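Side-chain contacts in ssDNA binding protein (PDB 4PSN), which binds single-stranded DNA, probably trapping it in a tunnel system formed between its subunits: residues E56-V59 / N60-A64; R96-E100 / E101-P105; R211-N214 / E215-L219. All blocks are in the same frame, centred on the assembly; numbering follows the deposited sequence.

Contact 1. Residues E56-V59 / N60-A64; sequences ELLV and NKLKA
L58 and L62 cross obliquely near the end of helix 40-61, methyl CD2 of L58 lying 4.0 Å from CD1 of L62. L57 reaches the same leucine from one residue earlier in the chain: its CG is anti to the backbone N (chi1 177°), and CD1 lies 4.1 Å from CG of L62, further along the helix. The same CD1 is 4.0 Å from CB of K61, whose chain runs across the leucine at about a right angle, so that its first carbons add apolar surface while the amine is carried outward. Branched, uncharged leucine suits these places, because L57 and L58 also press on V92 of strand 83-97, and F110 and I106 of the second subunit pack on L57 and L62.

The backbone beneath is wider than an ordinary alpha helix. N of L62 donates to O of L57 at 2.8 Å, five residues back, in a pi-type turn. K63 then leaves the helix with positive phi (52°), and N of A64 reaches O of L58, six residues back, at 2.7 Å in a nearly straight bond (172° at the hydrogen). CA of K63 adds a C-H...O contact to O of V59 at 3.4 Å. Carbonyls at the helix end that would lack their usual partners are thus partly satisfied within the turn, while E56 turns its charge to R52 and to Y143 of the second subunit: apolar packing and polar pairing are kept on different sides.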
loop_
_atom_site.group_PDB
_atom_site.type_symbol
_atom_site.label_atom_id
_atom_site.label_comp_id
_atom_site.label_asym_id
_atom_site.label_seq_id
_atom_site.Cartn_x
_atom_site.Cartn_y
_atom_site.Cartn_z
ATOM N N GLU C 56 -5.467 -1.253 25.862
ATOM C CA GLU C 56 -6.434 -1.753 26.836
ATOM C C GLU C 56 -7.673 -2.332 26.151
ATOM O O GLU C 56 -8.211 -3.365 26.570
ATOM C CB GLU C 56 -6.847 -0.651 27.810
ATOM C CG GLU C 56 -5.717 -0.189 28.692
ATOM C CD GLU C 56 -5.109 -1.331 29.502
ATOM O OE1 GLU C 56 -5.859 -2.248 29.907
ATOM O OE2 GLU C 56 -3.878 -1.314 29.723
ATOM N N LEU C 57 -8.127 -1.667 25.099
ATOM C CA LEU C 57 -9.308 -2.132 24.373
ATOM C C LEU C 57 -9.035 -3.464 23.673
ATOM O O LEU C 57 -9.773 -4.436 23.839
ATOM C CB LEU C 57 -9.752 -1.075 23.363
ATOM C CG LEU C 57 -10.942 -1.418 22.455
ATOM C CD1 LEU C 57 -12.153 -1.781 23.290
ATOM C CD2 LEU C 57 -11.285 -0.275 21.501
ATOM N N LEU C 58 -7.967 -3.504 22.889
ATOM C CA LEU C 58 -7.708 -4.648 22.023
ATOM C C LEU C 58 -7.299 -5.881 22.797
ATOM O O LEU C 58 -7.847 -6.963 22.598
ATOM C CB LEU C 58 -6.639 -4.311 20.972
ATOM C CG LEU C 58 -7.121 -3.344 19.892
ATOM C CD1 LEU C 58 -5.994 -2.955 18.945
ATOM C CD2 LEU C 58 -8.280 -3.965 19.119
ATOM N N VAL C 59 -6.320 -5.707 23.673
ATOM C CA VAL C 59 -5.711 -6.825 24.361
ATOM C C VAL C 59 -6.525 -7.268 25.573
ATOM O O VAL C 59 -6.665 -8.463 25.812
ATOM C CB VAL C 59 -4.249 -6.498 24.774
ATOM C CG1 VAL C 59 -3.615 -7.674 25.473
ATOM C CG2 VAL C 59 -3.426 -6.102 23.538
ATOM N N ASN C 60 -7.080 -6.316 26.325
ATOM C CA ASN C 60 -7.803 -6.682 27.539
ATOM C C ASN C 60 -9.323 -6.787 27.410
ATOM O O ASN C 60 -9.941 -7.651 28.043
ATOM C CB ASN C 60 -7.435 -5.755 28.697
ATOM C CG ASN C 60 -5.962 -5.824 29.048
ATOM O OD1 ASN C 60 -5.331 -4.807 29.332
ATOM N ND2 ASN C 60 -5.401 -7.028 29.014
ATOM N N LYS C 61 -9.929 -5.924 26.599
ATOM C CA LYS C 61 -11.389 -5.891 26.489
ATOM C C LYS C 61 -11.919 -6.807 25.387
ATOM O O LYS C 61 -12.889 -7.541 25.600
ATOM C CB LYS C 61 -11.874 -4.470 26.225
ATOM C CG LYS C 61 -11.447 -3.475 27.283
ATOM C CD LYS C 61 -12.477 -3.426 28.381
ATOM C CE LYS C 61 -11.821 -3.235 29.728
ATOM N NZ LYS C 61 -11.326 -1.841 29.887
ATOM N N LEU C 62 -11.299 -6.760 24.211
ATOM C CA LEU C 62 -11.783 -7.561 23.097
ATOM C C LEU C 62 -11.010 -8.851 23.096
ATOM O O LEU C 62 -11.347 -9.790 22.382
ATOM C CB LEU C 62 -11.585 -6.818 21.774
ATOM C CG LEU C 62 -12.399 -5.539 21.584
ATOM C CD1 LEU C 62 -12.038 -4.881 20.255
ATOM C CD2 LEU C 62 -13.891 -5.872 21.614
ATOM N N LYS C 63 -9.958 -8.875 23.904
ATOM C CA LYS C 63 -9.084 -10.034 24.008
ATOM C C LYS C 63 -8.596 -10.495 22.640
ATOM O O LYS C 63 -8.684 -11.680 22.324
ATOM C CB LYS C 63 -9.798 -11.189 24.721
ATOM C CG LYS C 63 -10.420 -10.789 26.053
ATOM C CD LYS C 63 -10.005 -11.709 27.186
ATOM C CE LYS C 63 -9.881 -10.922 28.497
ATOM N NZ LYS C 63 -9.567 -11.779 29.682
ATOM N N ALA C 64 -8.077 -9.571 21.832
ATOM C CA ALA C 64 -7.494 -9.955 20.537
ATOM C C ALA C 64 -6.164 -10.674 20.745
ATOM O O ALA C 64 -5.370 -10.276 21.584
ATOM C CB ALA C 64 -7.289 -8.741 19.641
#

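Contact 2. Residues R96-E100 / E101-P105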
loop_
_atom_site.group_PDB
_atom_site.type_symbol
_atom_site.label_atom_id
_atom_site.label_comp_id
_atom_site.label_asym_id
_atom_site.label_seq_id
_atom_site.Cartn_x
_atom_site.Cartn_y
_atom_site.Cartn_z
ATOM N N ARG C 96 -10.946 -13.078 13.956
ATOM C CA ARG C 96 -10.162 -14.051 14.709
ATOM C C ARG C 96 -9.535 -15.132 13.831
ATOM O O ARG C 96 -10.193 -15.719 12.978
ATOM C CB ARG C 96 -11.008 -14.670 15.819
ATOM C CG ARG C 96 -11.464 -13.645 16.838
ATOM C CD ARG C 96 -11.858 -14.308 18.123
ATOM N NE ARG C 96 -12.380 -13.357 19.094
ATOM C CZ ARG C 96 -11.635 -12.684 19.966
ATOM N NH1 ARG C 96 -10.316 -12.834 19.982
ATOM N NH2 ARG C 96 -12.218 -11.853 20.820
ATOM N N ARG C 97 -8.255 -15.394 14.062
ATOM C CA ARG C 97 -7.504 -16.348 13.251
ATOM C C ARG C 97 -8.066 -17.778 13.292
ATOM O O ARG C 97 -8.366 -18.311 14.351
ATOM C CB ARG C 97 -6.045 -16.346 13.699
ATOM C CG ARG C 97 -5.109 -17.154 12.823
ATOM C CD ARG C 97 -3.672 -17.057 13.337
ATOM N NE ARG C 97 -2.939 -18.294 13.087
ATOM C CZ ARG C 97 -2.793 -19.274 13.975
ATOM N NH1 ARG C 97 -3.315 -19.158 15.194
ATOM N NH2 ARG C 97 -2.116 -20.370 13.646
ATOM N N VAL C 98 -8.204 -18.401 12.129
ATOM C CA VAL C 98 -8.555 -19.810 12.081
ATOM C C VAL C 98 -7.267 -20.617 12.165
ATOM O O VAL C 98 -6.357 -20.417 11.369
ATOM C CB VAL C 98 -9.312 -20.164 10.800
ATOM C CG1 VAL C 98 -9.561 -21.660 10.736
ATOM C CG2 VAL C 98 -10.623 -19.402 10.742
ATOM N N PRO C 99 -7.176 -21.514 13.156
ATOM C CA PRO C 99 -5.949 -22.275 13.424
ATOM C C PRO C 99 -5.446 -23.011 12.188
ATOM O O PRO C 99 -6.237 -23.626 11.472
ATOM C CB PRO C 99 -6.392 -23.273 14.495
ATOM C CG PRO C 99 -7.521 -22.594 15.182
ATOM C CD PRO C 99 -8.249 -21.848 14.106
ATOM N N GLU C 100 -4.142 -22.919 11.940
ATOM C CA GLU C 100 -3.516 -23.560 10.786
ATOM C C GLU C 100 -3.854 -25.051 10.747
ATOM O O GLU C 100 -4.177 -25.610 9.697
ATOM C CB GLU C 100 -1.995 -23.357 10.841
ATOM C CG GLU C 100 -1.228 -23.862 9.620
ATOM C CD GLU C 100 -1.014 -22.784 8.564
ATOM O OE1 GLU C 100 -1.324 -21.602 8.844
ATOM O OE2 GLU C 100 -0.537 -23.120 7.455
ATOM N N GLU C 101 -3.785 -25.684 11.911
ATOM C CA GLU C 101 -4.041 -27.111 12.051
ATOM C C GLU C 101 -5.375 -27.486 11.423
ATOM O O GLU C 101 -5.562 -28.607 10.960
ATOM C CB GLU C 101 -4.041 -27.498 13.535
ATOM C CG GLU C 101 -2.817 -27.008 14.317
ATOM C CD GLU C 101 -2.812 -25.497 14.537
ATOM O OE1 GLU C 101 -3.903 -24.888 14.518
ATOM O OE2 GLU C 101 -1.720 -24.914 14.724
ATOM N N GLU C 102 -6.293 -26.530 11.408
ATOM C CA GLU C 102 -7.657 -26.754 10.948
ATOM C C GLU C 102 -7.843 -26.487 9.448
ATOM O O GLU C 102 -8.587 -27.193 8.777
ATOM C CB GLU C 102 -8.610 -25.879 11.767
ATOM C CG GLU C 102 -9.939 -25.569 11.097
ATOM C CD GLU C 102 -10.921 -24.909 12.059
ATOM O OE1 GLU C 102 -12.057 -24.586 11.637
ATOM O OE2 GLU C 102 -10.550 -24.722 13.244
ATOM N N ILE C 103 -7.163 -25.468 8.932
ATOM C CA ILE C 103 -7.285 -25.085 7.528
ATOM C C ILE C 103 -6.373 -25.894 6.611
ATOM O O ILE C 103 -6.770 -26.281 5.511
ATOM C CB ILE C 103 -6.952 -23.588 7.328
ATOM C CG1 ILE C 103 -8.101 -22.722 7.825
ATOM C CG2 ILE C 103 -6.678 -23.282 5.858
ATOM C CD1 ILE C 103 -7.986 -21.283 7.402
ATOM N N ALA C 104 -5.144 -26.131 7.059
ATOM C CA ALA C 104 -4.129 -26.759 6.213
ATOM C C ALA C 104 -4.610 -28.030 5.509
ATOM O O ALA C 104 -4.428 -28.169 4.300
ATOM C CB ALA C 104 -2.842 -27.029 7.014
ATOM N N PRO C 105 -5.217 -28.964 6.263
ATOM C CA PRO C 105 -5.687 -30.225 5.676
ATOM C C PRO C 105 -6.813 -30.034 4.659
ATOM O O PRO C 105 -6.875 -30.771 3.672
ATOM C CB PRO C 105 -6.195 -31.017 6.889
ATOM C CG PRO C 105 -6.438 -30.002 7.942
ATOM C CD PRO C 105 -5.422 -28.928 7.721
#
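With chi1 of V98 at 175° and chi1 of I103 at -75°, CG1 of the valine and CG1 of the isoleucine are swung into each other, 3.4 Å apart, tighter than usual for two carbons. This is a hydrophobic staple: P99 is the N-cap of helix 100-113, and V98, just before the cap (N'), meets I103, the fourth residue after it (N4). The two side chains cross at about a right angle, and CD1 of I103 also reaches CB of V98 at 3.8 Å. Beta-branched, apolar residues suit both places, since they are buried where strand 83-97 gives way to the helix, and the second subunit packs on them with R96 and V92 respectively.

Proline has no side-chain acceptor with which to cap the first turn; its ring restricts phi, but its backbone is still extended, and the helical conformation begins at E100. Its carbonyl opens the hydrogen-bonding pattern: O of P99 takes N of I103 at 3.3 Å in the carbonyl plane and N of E102 at 2.9 Å from well above that plane.

Three glutamates follow, and their negative charges probably interact favourably with the amino end of the helix. E102 lies alongside P99, extended beyond CG, with its CD 3.8 Å from CG1 of V98. E101 instead folds back at chi2 (71°), which lays OE1 only 3.0 Å from CB of P99. The carboxylate of E100 is paired with R91 of the second subunit. A104, small enough to sit close over the turn, gives its N to O of E100 at 2.9 Å. Beyond it the helix kinks at P105, whose ring nitrogen carries no hydrogen, and whose CD stands 4.1 Å from O of E100.

Contact 3. Residues R211-N214 / E215-L219; sequences RVVN and EILSL
R211 and E215 begin a regular run of alpha-helical bonds: N of E215 donates to O of R211 at 3.0 Å, N of I216 to O of V212, N of L217 to O of V213 and N of S218 to O of N214. The third of these, 2.8 Å from N of L217 to O of V213, is the straightest at 170°.

Two pairs of side chains, each four residues apart, ride on this backbone. CG1 of V212 lies 3.9 Å from CD1 of I216, and CG1 of V213 lies 3.9 Å from CD1 of L217; in both pairs the chains run side by side and point the same way. Together they form the apolar face of amphipathic helix 206-218, which packs on the antiparallel sheet of the C-terminal domain: the valines on A165, I216 and L217 on A150 and V138. Small alanines on the strands suit such bulky partners.

R211 and E215 turn to the third subunit: R211 forms a salt bridge with E208 of that subunit, and extended E215 one with its R163. S218, its OG held between backbone N and carbonyl carbon (chi1 75°), turns its hydroxyl back to donate to O of E215 at 2.9 Å, from above the carbonyl plane.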
loop_
_atom_site.group_PDB
_atom_site.type_symbol
_atom_site.label_atom_id
_atom_site.label_comp_id
_atom_site.label_asym_id
_atom_site.label_seq_id
_atom_site.Cartn_x
_atom_site.Cartn_y
_atom_site.Cartn_z
ATOM N N ARG C 211 -20.430 -2.640 -12.716
ATOM C CA ARG C 211 -21.019 -1.537 -13.474
ATOM C C ARG C 211 -21.892 -2.041 -14.631
ATOM O O ARG C 211 -22.980 -1.515 -14.882
ATOM C CB ARG C 211 -19.902 -0.628 -14.002
ATOM C CG ARG C 211 -20.362 0.543 -14.832
ATOM C CD ARG C 211 -20.291 1.842 -14.050
ATOM N NE ARG C 211 -18.963 2.089 -13.475
ATOM C CZ ARG C 211 -18.770 2.791 -12.360
ATOM N NH1 ARG C 211 -19.814 3.293 -11.721
ATOM N NH2 ARG C 211 -17.546 2.979 -11.877
ATOM N N VAL C 212 -21.417 -3.059 -15.343
ATOM C CA VAL C 212 -22.177 -3.608 -16.464
ATOM C C VAL C 212 -23.475 -4.284 -15.984
ATOM O O VAL C 212 -24.552 -4.095 -16.565
ATOM C CB VAL C 212 -21.328 -4.590 -17.303
ATOM C CG1 VAL C 212 -22.211 -5.408 -18.256
ATOM C CG2 VAL C 212 -20.239 -3.829 -18.089
ATOM N N VAL C 213 -23.367 -5.071 -14.920
ATOM C CA VAL C 213 -24.535 -5.727 -14.334
ATOM C C VAL C 213 -25.590 -4.686 -13.963
ATOM O O VAL C 213 -26.761 -4.816 -14.320
ATOM C CB VAL C 213 -24.129 -6.572 -13.099
ATOM C CG1 VAL C 213 -25.361 -7.136 -12.360
ATOM C CG2 VAL C 213 -23.195 -7.683 -13.520
ATOM N N ASN C 214 -25.177 -3.640 -13.257
ATOM C CA ASN C 214 -26.114 -2.587 -12.861
ATOM C C ASN C 214 -26.741 -1.843 -14.033
ATOM O O ASN C 214 -27.931 -1.543 -14.013
ATOM C CB ASN C 214 -25.447 -1.589 -11.906
ATOM C CG ASN C 214 -25.307 -2.145 -10.500
ATOM O OD1 ASN C 214 -26.032 -3.068 -10.109
ATOM N ND2 ASN C 214 -24.376 -1.587 -9.730
ATOM N N GLU C 215 -25.943 -1.544 -15.050
ATOM C CA GLU C 215 -26.469 -0.832 -16.203
ATOM C C GLU C 215 -27.478 -1.712 -16.938
ATOM O O GLU C 215 -28.470 -1.220 -17.468
ATOM C CB GLU C 215 -25.372 -0.408 -17.174
ATOM C CG GLU C 215 -25.953 0.295 -18.403
ATOM C CD GLU C 215 -24.910 0.711 -19.434
ATOM O OE1 GLU C 215 -23.700 0.511 -19.184
ATOM O OE2 GLU C 215 -25.312 1.243 -20.500
ATOM N N ILE C 216 -27.215 -3.012 -16.982
ATOM C CA ILE C 216 -28.162 -3.925 -17.617
ATOM C C ILE C 216 -29.425 -4.053 -16.779
ATOM O O ILE C 216 -30.527 -3.973 -17.289
ATOM C CB ILE C 216 -27.558 -5.328 -17.811
ATOM C CG1 ILE C 216 -26.488 -5.304 -18.901
ATOM C CG2 ILE C 216 -28.671 -6.331 -18.127
ATOM C CD1 ILE C 216 -25.797 -6.666 -19.096
ATOM N N LEU C 217 -29.286 -4.270 -15.482
ATOM C CA LEU C 217 -30.487 -4.387 -14.665
ATOM C C LEU C 217 -31.334 -3.099 -14.651
ATOM O O LEU C 217 -32.559 -3.161 -14.574
ATOM C CB LEU C 217 -30.147 -4.856 -13.242
ATOM C CG LEU C 217 -29.623 -6.292 -13.166
ATOM C CD1 LEU C 217 -29.175 -6.622 -11.761
ATOM C CD2 LEU C 217 -30.682 -7.312 -13.676
ATOM N N SER C 218 -30.684 -1.941 -14.739
ATOM C CA SER C 218 -31.403 -0.665 -14.726
ATOM C C SER C 218 -32.290 -0.478 -15.963
ATOM O O SER C 218 -33.235 0.306 -15.938
ATOM C CB SER C 218 -30.434 0.521 -14.585
ATOM O OG SER C 218 -29.744 0.763 -15.798
ATOM N N LEU C 219 -31.990 -1.194 -17.040
ATOM C CA LEU C 219 -32.771 -1.057 -18.269
ATOM C C LEU C 219 -34.107 -1.765 -18.183
ATOM O O LEU C 219 -34.978 -1.544 -19.018
ATOM C CB LEU C 219 -32.003 -1.604 -19.469
ATOM C CG LEU C 219 -30.728 -0.839 -19.766
ATOM C CD1 LEU C 219 -29.939 -1.512 -20.886
ATOM C CD2 LEU C 219 -31.119 0.578 -20.140
#

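In the fold
The three contacts follow one another along the chain. Contact 1 closes helix 40-61, contact 2 joins strand 83-97 to helix 100-113, and contact 3 lies in helix 206-218. Although their centres are about 22 Å apart, contacts 1 and 2 touch: NH2 of R96 reaches O of L62 at 2.7 Å in a probable hydrogen bond, tying the strand end to the helix end. Both meet the second subunit, into which the sheet of strand 83-97 continues. Contact 3, about 44 Å from contact 1 and 39 Å from contact 2 between centres, packs on the six-stranded sheet and meets the third subunit, so the separate parts of the chain serve different interfaces of the tetramer.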